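Side-chain contacts in cellobiose 2-epimerase (Spirochaeta thermophila DSM 6192, PDB 5ZIG), which probably catalyses the reversible epimerization of cellobiose to 4-O-beta-D-glucopyranosyl-D-mannose: residues Q13-S16 / E17-Q21; N386-A389 / C390-M394. One frame throughout, in Å; residues are numbered along the deposited sequence.

Contact 1. Residues Q13-S16 / E17-Q21; sequences QIRS and ELAAQ
On helix 7-31, in the outer layer of the (alpha/alpha)6 barrel, Gln13 and Glu17 form an i to i+4 side-chain pair one turn apart. Gln13 NE2 gives a hydrogen bond to Glu17 OE2 at 2.6 Å. The carboxylate oxygen lies close to the amide plane of Gln13, yet the amide reaches it on its anti side, 30° out of the carboxylate plane; the two flat groups stand nearly perpendicular. Gln13 can reach along the helix because its chain leaves anti to the backbone N (chi1 -178°) and then bends at chi2, while Glu17 stays extended beyond CG. The other carboxylate oxygen, OE1, is taken by Trp345 of helix 336-352, which ties this helix to its neighbour. With an alanine in place of Glu17, both the Gln13 amide and the Trp345 indole N-H would probably be left without this acceptor, and the amide set free to turn. Gln13 O accepts twice, from Glu17 N at 3.1 Å and from Ser16 OG at 2.8 Å. On the buried side, Ile14 CG2 packs on Leu18 CD1 at 3.8 Å, against Phe322 and Ile397. Arg15, bound to Asp398 through NE, brings NH1 to 3.8 Å from Ala19 CB.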
ATOM      1  N   GLN A  13       6.925  19.376 -14.929  1.00 28.80           N
ATOM      2  CA  GLN A  13       5.916  20.031 -14.116  1.00 35.40           C
ATOM      3  C   GLN A  13       5.420  19.091 -13.009  1.00 32.04           C
ATOM      4  O   GLN A  13       5.409  19.460 -11.825  1.00 25.76           O
ATOM      5  CB  GLN A  13       4.778  20.514 -15.021  1.00 32.26           C
ATOM      6  CG  GLN A  13       3.645  21.284 -14.330  1.00 40.46           C
ATOM      7  CD  GLN A  13       4.145  22.360 -13.395  1.00 49.40           C
ATOM      8  OE1 GLN A  13       5.208  22.954 -13.616  1.00 50.06           O
ATOM      9  NE2 GLN A  13       3.380  22.623 -12.336  1.00 52.00           N
ATOM     10  N   ILE A  14       5.052  17.861 -13.375  1.00 29.25           N
ATOM     11  CA  ILE A  14       4.473  16.924 -12.405  1.00 35.77           C
ATOM     12  C   ILE A  14       5.488  16.561 -11.329  1.00 33.86           C
ATOM     13  O   ILE A  14       5.159  16.472 -10.136  1.00 28.79           O
ATOM     14  CB  ILE A  14       3.943  15.676 -13.133  1.00 33.59           C
ATOM     15  CG1 ILE A  14       2.710  16.092 -13.934  1.00 25.26           C
ATOM     16  CG2 ILE A  14       3.667  14.487 -12.119  1.00 25.80           C
ATOM     17  CD1 ILE A  14       2.279  15.105 -14.981  1.00 31.28           C
ATOM     18  N   ARG A  15       6.738  16.357 -11.732  1.00 32.44           N
ATOM     19  CA  ARG A  15       7.797  16.091 -10.774  1.00 26.23           C
ATOM     20  C   ARG A  15       7.816  17.146  -9.673  1.00 24.24           C
ATOM     21  O   ARG A  15       7.937  16.824  -8.483  1.00 25.17           O
ATOM     22  CB  ARG A  15       9.131  16.032 -11.520  1.00 25.95           C
ATOM     23  CG  ARG A  15      10.221  15.326 -10.818  1.00 20.88           C
ATOM     24  CD  ARG A  15      10.861  16.171  -9.740  1.00 20.88           C
ATOM     25  NE  ARG A  15      11.963  15.424  -9.148  1.00 28.84           N
ATOM     26  CZ  ARG A  15      12.467  15.650  -7.944  1.00 25.84           C
ATOM     27  NH1 ARG A  15      11.966  16.615  -7.163  1.00 24.58           N
ATOM     28  NH2 ARG A  15      13.486  14.905  -7.535  1.00 22.00           N
ATOM     29  N   SER A  16       7.720  18.423 -10.058  1.00 29.64           N
ATOM     30  CA  SER A  16       7.790  19.488  -9.068  1.00 27.08           C
ATOM     31  C   SER A  16       6.560  19.496  -8.161  1.00 21.34           C
ATOM     32  O   SER A  16       6.685  19.764  -6.963  1.00 36.61           O
ATOM     33  CB  SER A  16       7.968  20.838  -9.770  1.00 26.77           C
ATOM     34  OG  SER A  16       6.716  21.334 -10.192  1.00 33.91           O
ATOM     35  N   GLU A  17       5.377  19.183  -8.699  1.00 21.39           N
ATOM     36  CA  GLU A  17       4.176  19.112  -7.869  1.00 23.97           C
ATOM     37  C   GLU A  17       4.237  17.916  -6.928  1.00 31.97           C
ATOM     38  O   GLU A  17       3.784  17.997  -5.779  1.00 31.21           O
ATOM     39  CB  GLU A  17       2.928  19.037  -8.749  1.00 21.54           C
ATOM     40  CG  GLU A  17       2.923  20.125  -9.829  1.00 31.01           C
ATOM     41  CD  GLU A  17       1.752  20.043 -10.801  1.00 34.54           C
ATOM     42  OE1 GLU A  17       1.101  18.986 -10.894  1.00 32.59           O
ATOM     43  OE2 GLU A  17       1.483  21.055 -11.477  1.00 38.23           O
ATOM     44  N   LEU A  18       4.795  16.798  -7.403  1.00 29.71           N
ATOM     45  CA  LEU A  18       5.024  15.653  -6.531  1.00 31.86           C
ATOM     46  C   LEU A  18       5.851  16.058  -5.323  1.00 31.62           C
ATOM     47  O   LEU A  18       5.516  15.706  -4.185  1.00 30.74           O
ATOM     48  CB  LEU A  18       5.701  14.524  -7.311  1.00 21.95           C
ATOM     49  CG  LEU A  18       4.878  13.885  -8.429  1.00 20.90           C
ATOM     50  CD1 LEU A  18       5.712  12.952  -9.288  1.00 20.82           C
ATOM     51  CD2 LEU A  18       3.692  13.148  -7.876  1.00 20.89           C
ATOM     52  N   ALA A  19       6.905  16.847  -5.547  1.00 20.94           N
ATOM     53  CA  ALA A  19       7.778  17.248  -4.449  1.00 29.09           C
ATOM     54  C   ALA A  19       7.090  18.234  -3.513  1.00 30.13           C
ATOM     55  O   ALA A  19       7.252  18.150  -2.287  1.00 30.34           O
ATOM     56  CB  ALA A  19       9.071  17.847  -4.996  1.00 36.53           C
ATOM     57  N   ALA A  20       6.338  19.191  -4.070  1.00 21.17           N
ATOM     58  CA  ALA A  20       5.626  20.154  -3.235  1.00 22.71           C
ATOM     59  C   ALA A  20       4.545  19.459  -2.410  1.00 29.23           C
ATOM     60  O   ALA A  20       4.387  19.724  -1.214  1.00 24.26           O
ATOM     61  CB  ALA A  20       5.010  21.258  -4.100  1.00 27.83           C
ATOM     62  N   GLN A  21       3.785  18.574  -3.047  1.00 26.83           N
ATOM     63  CA  GLN A  21       2.761  17.829  -2.338  1.00 25.52           C
ATOM     64  C   GLN A  21       3.353  17.066  -1.158  1.00 29.96           C
ATOM     65  O   GLN A  21       2.910  17.243  -0.017  1.00 28.65           O
ATOM     66  CB  GLN A  21       2.061  16.881  -3.301  1.00 31.36           C
ATOM     67  CG  GLN A  21       0.958  17.541  -4.047  1.00 21.35           C
ATOM     68  CD  GLN A  21      -0.168  17.943  -3.133  1.00 26.85           C
ATOM     69  OE1 GLN A  21      -0.623  17.149  -2.307  1.00 25.10           O
ATOM     70  NE2 GLN A  21      -0.634  19.179  -3.277  1.00 24.89           N
TER

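Contact 2. Residues N386-A389 / C390-M394; sequences NSRA and CLEGM
The guanidinium of Arg388 and the carboxylate of Glu392 sit one turn apart with their planes 84° to each other, so neither is laid flat on the other. They belong to helix 384-402, in the inner layer of the (alpha/alpha)6 barrel, and Trp259 of helix 251-269 touches both side chains. What joins the pair is aliphatic: the chains run side by side in the same direction, and Arg388 CG meets Glu392 CG at 3.8 Å. The charged ends then part, Arg388 NE staying 6.4 Å from Glu392 OE2. Arg388 runs extended as far as CD before it bends at chi3 (68°), and its NH1 and NH2 form salt bridges with Glu199, Glu256 and Glu320, which hold the buried guanidinium in place. Glu392 turns at chi2 and forms salt bridges with Arg395 and Arg396 farther along its own helix, and a bound 1,2-ethanediol, probably from the crystallisation liquor, lies about 3 Å from its side chain. Beneath this pair Glu392 N reaches Arg388 O at 2.6 Å, a short and almost straight helix bond. Leu391 lays CG 3.6 Å from Ser387 O, and both residues also touch Leu22 of helix 7-31. On another side of the helix, Cys390 SG comes to 3.4 Å from Asn386 O.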
ATOM      1  N   ASN A 386      -0.331   8.090  -0.669  1.00 20.59           N
ATOM      2  CA  ASN A 386       0.021   9.329  -1.308  1.00 24.70           C
ATOM      3  C   ASN A 386       1.495   9.714  -1.198  1.00 30.08           C
ATOM      4  O   ASN A 386       2.033  10.123  -2.171  1.00 32.84           O
ATOM      5  CB  ASN A 386      -0.958  10.484  -0.991  1.00 20.82           C
ATOM      6  CG  ASN A 386      -1.037  10.847   0.477  1.00 33.20           C
ATOM      7  OD1 ASN A 386      -0.283  10.378   1.286  1.00 26.95           O
ATOM      8  ND2 ASN A 386      -1.960  11.739   0.799  1.00 20.97           N
ATOM      9  N   SER A 387       2.129   9.562  -0.048  1.00 24.93           N
ATOM     10  CA  SER A 387       3.524   9.836   0.055  1.00 24.31           C
ATOM     11  C   SER A 387       4.285   8.893  -0.862  1.00 29.63           C
ATOM     12  O   SER A 387       5.191   9.314  -1.511  1.00 29.91           O
ATOM     13  CB  SER A 387       4.086   9.646   1.414  1.00 31.75           C
ATOM     14  OG  SER A 387       3.780  10.671   2.282  1.00 40.07           O
ATOM     15  N   ARG A 388       3.960   7.610  -0.836  1.00 29.24           N
ATOM     16  CA  ARG A 388       4.635   6.687  -1.736  1.00 32.24           C
ATOM     17  C   ARG A 388       4.496   7.136  -3.182  1.00 31.26           C
ATOM     18  O   ARG A 388       5.463   7.083  -3.951  1.00 35.93           O
ATOM     19  CB  ARG A 388       4.077   5.274  -1.587  1.00 28.63           C
ATOM     20  CG  ARG A 388       4.845   4.230  -2.442  1.00 23.57           C
ATOM     21  CD  ARG A 388       4.528   2.786  -2.038  1.00 25.27           C
ATOM     22  NE  ARG A 388       3.151   2.407  -2.364  1.00 30.95           N
ATOM     23  CZ  ARG A 388       2.650   1.170  -2.267  1.00 32.67           C
ATOM     24  NH1 ARG A 388       3.413   0.156  -1.870  1.00 19.99           N
ATOM     25  NH2 ARG A 388       1.378   0.945  -2.568  1.00 20.16           N
ATOM     26  N   ALA A 389       3.288   7.552  -3.572  1.00 28.71           N
ATOM     27  CA  ALA A 389       3.042   7.922  -4.957  1.00 22.27           C
ATOM     28  C   ALA A 389       3.904   9.097  -5.348  1.00 20.48           C
ATOM     29  O   ALA A 389       4.380   9.164  -6.479  1.00 20.49           O
ATOM     30  CB  ALA A 389       1.562   8.231  -5.172  1.00 20.57           C
ATOM     31  N   CYS A 390       4.181   9.985  -4.396  1.00 33.22           N
ATOM     32  CA  CYS A 390       5.078  11.103  -4.652  1.00 42.04           C
ATOM     33  C   CYS A 390       6.527  10.636  -4.755  1.00 31.42           C
ATOM     34  O   CYS A 390       7.262  11.063  -5.657  1.00 24.38           O
ATOM     35  CB  CYS A 390       4.927  12.153  -3.546  1.00 64.91           C
ATOM     36  SG  CYS A 390       3.331  12.996  -3.478  1.00 97.41           S
ATOM     37  N   LEU A 391       6.960   9.769  -3.830  1.00 22.33           N
ATOM     38  CA  LEU A 391       8.330   9.259  -3.870  1.00 28.94           C
ATOM     39  C   LEU A 391       8.558   8.372  -5.087  1.00 22.68           C
ATOM     40  O   LEU A 391       9.578   8.493  -5.768  1.00 25.83           O
ATOM     41  CB  LEU A 391       8.652   8.490  -2.586  1.00 28.21           C
ATOM     42  CG  LEU A 391       8.796   9.383  -1.344  1.00 31.29           C
ATOM     43  CD1 LEU A 391       8.592   8.562  -0.074  1.00 26.35           C
ATOM     44  CD2 LEU A 391      10.140  10.125  -1.310  1.00 23.79           C
ATOM     45  N   GLU A 392       7.614   7.479  -5.376  1.00 30.01           N
ATOM     46  CA  GLU A 392       7.711   6.670  -6.583  1.00 22.88           C
ATOM     47  C   GLU A 392       7.655   7.540  -7.841  1.00 28.19           C
ATOM     48  O   GLU A 392       8.423   7.323  -8.783  1.00 26.45           O
ATOM     49  CB  GLU A 392       6.594   5.624  -6.603  1.00 25.08           C
ATOM     50  CG  GLU A 392       6.868   4.425  -5.675  1.00 22.00           C
ATOM     51  CD  GLU A 392       8.006   3.537  -6.173  1.00 31.21           C
ATOM     52  OE1 GLU A 392       8.113   3.304  -7.409  1.00 32.45           O
ATOM     53  OE2 GLU A 392       8.801   3.070  -5.325  1.00 33.79           O
ATOM     54  N   GLY A 393       6.745   8.524  -7.879  1.00 25.25           N
ATOM     55  CA  GLY A 393       6.693   9.424  -9.028  1.00 20.49           C
ATOM     56  C   GLY A 393       8.000  10.170  -9.249  1.00 21.30           C
ATOM     57  O   GLY A 393       8.477  10.281 -10.375  1.00 26.41           O
ATOM     58  N   MET A 394       8.610  10.662  -8.172  1.00 24.08           N
ATOM     59  CA  MET A 394       9.812  11.473  -8.317  1.00 25.22           C
ATOM     60  C   MET A 394      10.960  10.648  -8.870  1.00 30.35           C
ATOM     61  O   MET A 394      11.654  11.077  -9.803  1.00 25.11           O
ATOM     62  CB  MET A 394      10.195  12.089  -6.971  1.00 20.44           C
ATOM     63  CG  MET A 394       9.416  13.352  -6.654  1.00 24.94           C
ATOM     64  SD  MET A 394      10.025  14.163  -5.171  1.00 29.99           S
ATOM     65  CE  MET A 394       9.143  13.232  -3.918  1.00 30.19           C
TER

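Both contacts are single-turn, i to i+4 arrangements, but they lie in different layers of the barrel. Contact 1, about 21 Å from the centre of the chain, is partly buried and has its polar pair at the edge of the helix interface, Gln13 exposed and Glu17 partly covered by helix 336-352; contact 2, about 11 Å from that centre, is buried. Their chemistry differs too: the amide and acid of 13-21 bond each other directly, whereas the arginine and acid of 386-394 form salt bridges with different partners. The centres of the two contacts are about 10 Å apart, and the helices pack together there: Leu18 CD1 lies 3.6 Å from Gly393 C, and Met394 SD touches Ala19 CB at 3.8 Å.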